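ANGPTL4 C-terminal chain (Homo sapiens, PDB 6U1U) is the fibrinogen-like domain of a secreted protein that mediates inactivation of lipoprotein lipase, regulating triglyceride clearance from blood, and inhibits endothelial cell proliferation and migration. Local coordinates at residues 40-45 with 208-213. Numbering follows the deposited sequence.
Sequences WTVIQR and ATTMLI
Met211 is paired with two successive residues, Ile43 and Gln44, across the antiparallel strands. Ile43 N donates to Met211 O at 2.8 Å, and Gln44 N adds a weak bond to the same oxygen. Beyond this point, Met211 N returns to Gln44 O at 3.0 Å. At the other end, Thr41 and Ile213 exchange two backbone bonds. The extra residue swells the 40-45 strand. CG1 of Ile43 sits between its backbone N and carbonyl carbon (chi1 72°), which brings it against Met211 CB at 3.7 Å. Its CG2 branch meets CG2 of Ile213 at 3.7 Å. Ile43 thus bridges Met211 and Ile213. Gln44 CB lies against Met211 SD. The Gln44 chain then bends at chi2 (-104°), and OE1 accepts Thr209 OG1 at 2.8 Å through an in-plane lone pair. Its NE2 hydrogen-bonds to Asn176 OD1. On the other face, CD2 of Leu212 fills the corner between Val42 CG2, 3.7 Å away, and Trp40 CB. Trp40 NE1 hydrogen-bonds to Asp37 OD2. Met211 also touches Trp165 and lies near the bound palmitic acid. The arrangement is a classic beta bulge in the central antiparallel sheet of the fibrinogen C-terminal domain.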
loop_
_atom_site.group_PDB
_atom_site.type_symbol
_atom_site.label_atom_id
_atom_site.label_comp_id
_atom_site.label_asym_id
_atom_site.label_seq_id
_atom_site.Cartn_x
_atom_site.Cartn_y
_atom_site.Cartn_z
ATOM N N TRP A 40 -7.050 7.743 -10.684
ATOM C CA TRP A 40 -6.309 6.880 -9.765
ATOM C C TRP A 40 -7.205 6.458 -8.613
ATOM O O TRP A 40 -7.963 7.271 -8.086
ATOM C CB TRP A 40 -5.119 7.623 -9.156
ATOM C CG TRP A 40 -4.102 7.971 -10.155
ATOM C CD1 TRP A 40 -4.134 9.065 -11.031
ATOM C CD2 TRP A 40 -2.862 7.291 -10.406
ATOM N NE1 TRP A 40 -2.981 9.072 -11.810
ATOM C CE2 TRP A 40 -2.192 8.006 -11.446
ATOM C CE3 TRP A 40 -2.241 6.164 -9.849
ATOM C CZ2 TRP A 40 -0.942 7.622 -11.942
ATOM C CZ3 TRP A 40 -0.972 5.776 -10.373
ATOM C CH2 TRP A 40 -0.345 6.530 -11.385
ATOM N N THR A 41 -7.136 5.188 -8.221
ATOM C CA THR A 41 -7.884 4.747 -7.039
ATOM C C THR A 41 -6.998 4.859 -5.813
ATOM O O THR A 41 -5.894 4.321 -5.813
ATOM C CB THR A 41 -8.300 3.296 -7.196
ATOM O OG1 THR A 41 -9.077 3.183 -8.399
ATOM C CG2 THR A 41 -9.116 2.852 -5.930
ATOM N N VAL A 42 -7.472 5.532 -4.771
ATOM C CA VAL A 42 -6.661 5.644 -3.558
ATOM C C VAL A 42 -6.844 4.350 -2.769
ATOM O O VAL A 42 -7.972 3.992 -2.425
ATOM C CB VAL A 42 -7.092 6.845 -2.704
ATOM C CG1 VAL A 42 -6.246 6.876 -1.402
ATOM C CG2 VAL A 42 -6.958 8.159 -3.513
ATOM N N ILE A 43 -5.744 3.644 -2.471
ATOM C CA ILE A 43 -5.869 2.381 -1.749
ATOM C C ILE A 43 -5.424 2.476 -0.302
ATOM O O ILE A 43 -5.693 1.537 0.473
ATOM C CB ILE A 43 -5.129 1.238 -2.471
ATOM C CG1 ILE A 43 -3.608 1.385 -2.353
ATOM C CG2 ILE A 43 -5.577 1.207 -3.928
ATOM C CD1 ILE A 43 -2.828 0.096 -2.876
ATOM N N GLN A 44 -4.794 3.573 0.093
ATOM C CA GLN A 44 -4.340 3.732 1.468
ATOM C C GLN A 44 -4.137 5.222 1.672
ATOM O O GLN A 44 -3.641 5.902 0.759
ATOM C CB GLN A 44 -3.020 2.990 1.694
ATOM C CG GLN A 44 -2.566 2.984 3.188
ATOM C CD GLN A 44 -1.426 3.967 3.504
ATOM O OE1 GLN A 44 -1.325 5.024 2.899
ATOM N NE2 GLN A 44 -0.570 3.619 4.486
ATOM N N ARG A 45 -4.497 5.716 2.861
ATOM C CA ARG A 45 -4.258 7.127 3.171
ATOM C C ARG A 45 -4.097 7.269 4.675
ATOM O O ARG A 45 -4.920 6.745 5.439
ATOM C CB ARG A 45 -5.443 7.992 2.665
ATOM C CG ARG A 45 -5.292 9.482 2.948
ATOM C CD ARG A 45 -6.316 10.287 2.103
ATOM N NE ARG A 45 -7.645 10.088 2.658
ATOM C CZ ARG A 45 -8.784 10.407 2.037
ATOM N NH1 ARG A 45 -8.746 10.942 0.803
ATOM N NH2 ARG A 45 -9.943 10.192 2.653
ATOM N N ALA A 208 2.561 11.558 6.790
ATOM C CA ALA A 208 1.391 11.243 5.974
ATOM C C ALA A 208 1.830 10.354 4.819
ATOM O O ALA A 208 2.980 10.414 4.376
ATOM C CB ALA A 208 0.688 12.504 5.443
ATOM N N THR A 209 0.913 9.484 4.373
ATOM C CA THR A 209 1.176 8.594 3.252
ATOM C C THR A 209 -0.082 8.515 2.401
ATOM O O THR A 209 -1.200 8.601 2.918
ATOM C CB THR A 209 1.567 7.150 3.703
ATOM O OG1 THR A 209 0.456 6.525 4.383
ATOM C CG2 THR A 209 2.753 7.162 4.669
ATOM N N THR A 210 0.102 8.314 1.092
ATOM C CA THR A 210 -1.002 7.958 0.209
ATOM C C THR A 210 -0.483 6.945 -0.785
ATOM O O THR A 210 0.616 7.126 -1.329
ATOM C CB THR A 210 -1.534 9.165 -0.590
ATOM O OG1 THR A 210 -1.742 10.275 0.287
ATOM C CG2 THR A 210 -2.872 8.818 -1.242
ATOM N N MET A 211 -1.260 5.900 -1.046
ATOM C CA MET A 211 -0.935 4.949 -2.113
ATOM C C MET A 211 -2.087 4.919 -3.109
ATOM O O MET A 211 -3.262 4.884 -2.701
ATOM C CB MET A 211 -0.703 3.534 -1.546
ATOM C CG MET A 211 0.350 3.521 -0.442
ATOM S SD MET A 211 0.488 1.885 0.322
ATOM C CE MET A 211 1.251 1.065 -1.063
ATOM N N LEU A 212 -1.760 4.969 -4.402
ATOM C CA LEU A 212 -2.796 4.997 -5.423
ATOM C C LEU A 212 -2.452 3.986 -6.503
ATOM O O LEU A 212 -1.284 3.721 -6.748
ATOM C CB LEU A 212 -2.905 6.386 -6.072
ATOM C CG LEU A 212 -3.060 7.539 -5.053
ATOM C CD1 LEU A 212 -1.673 8.120 -4.758
ATOM C CD2 LEU A 212 -3.951 8.652 -5.660
ATOM N N ILE A 213 -3.483 3.475 -7.181
ATOM C CA ILE A 213 -3.264 2.501 -8.246
ATOM C C ILE A 213 -4.020 2.921 -9.496
ATOM O O ILE A 213 -5.098 3.522 -9.427
ATOM C CB ILE A 213 -3.652 1.083 -7.777
ATOM C CG1 ILE A 213 -3.084 0.034 -8.732
ATOM C CG2 ILE A 213 -5.140 0.943 -7.607
ATOM C CD1 ILE A 213 -2.465 -1.145 -7.994
#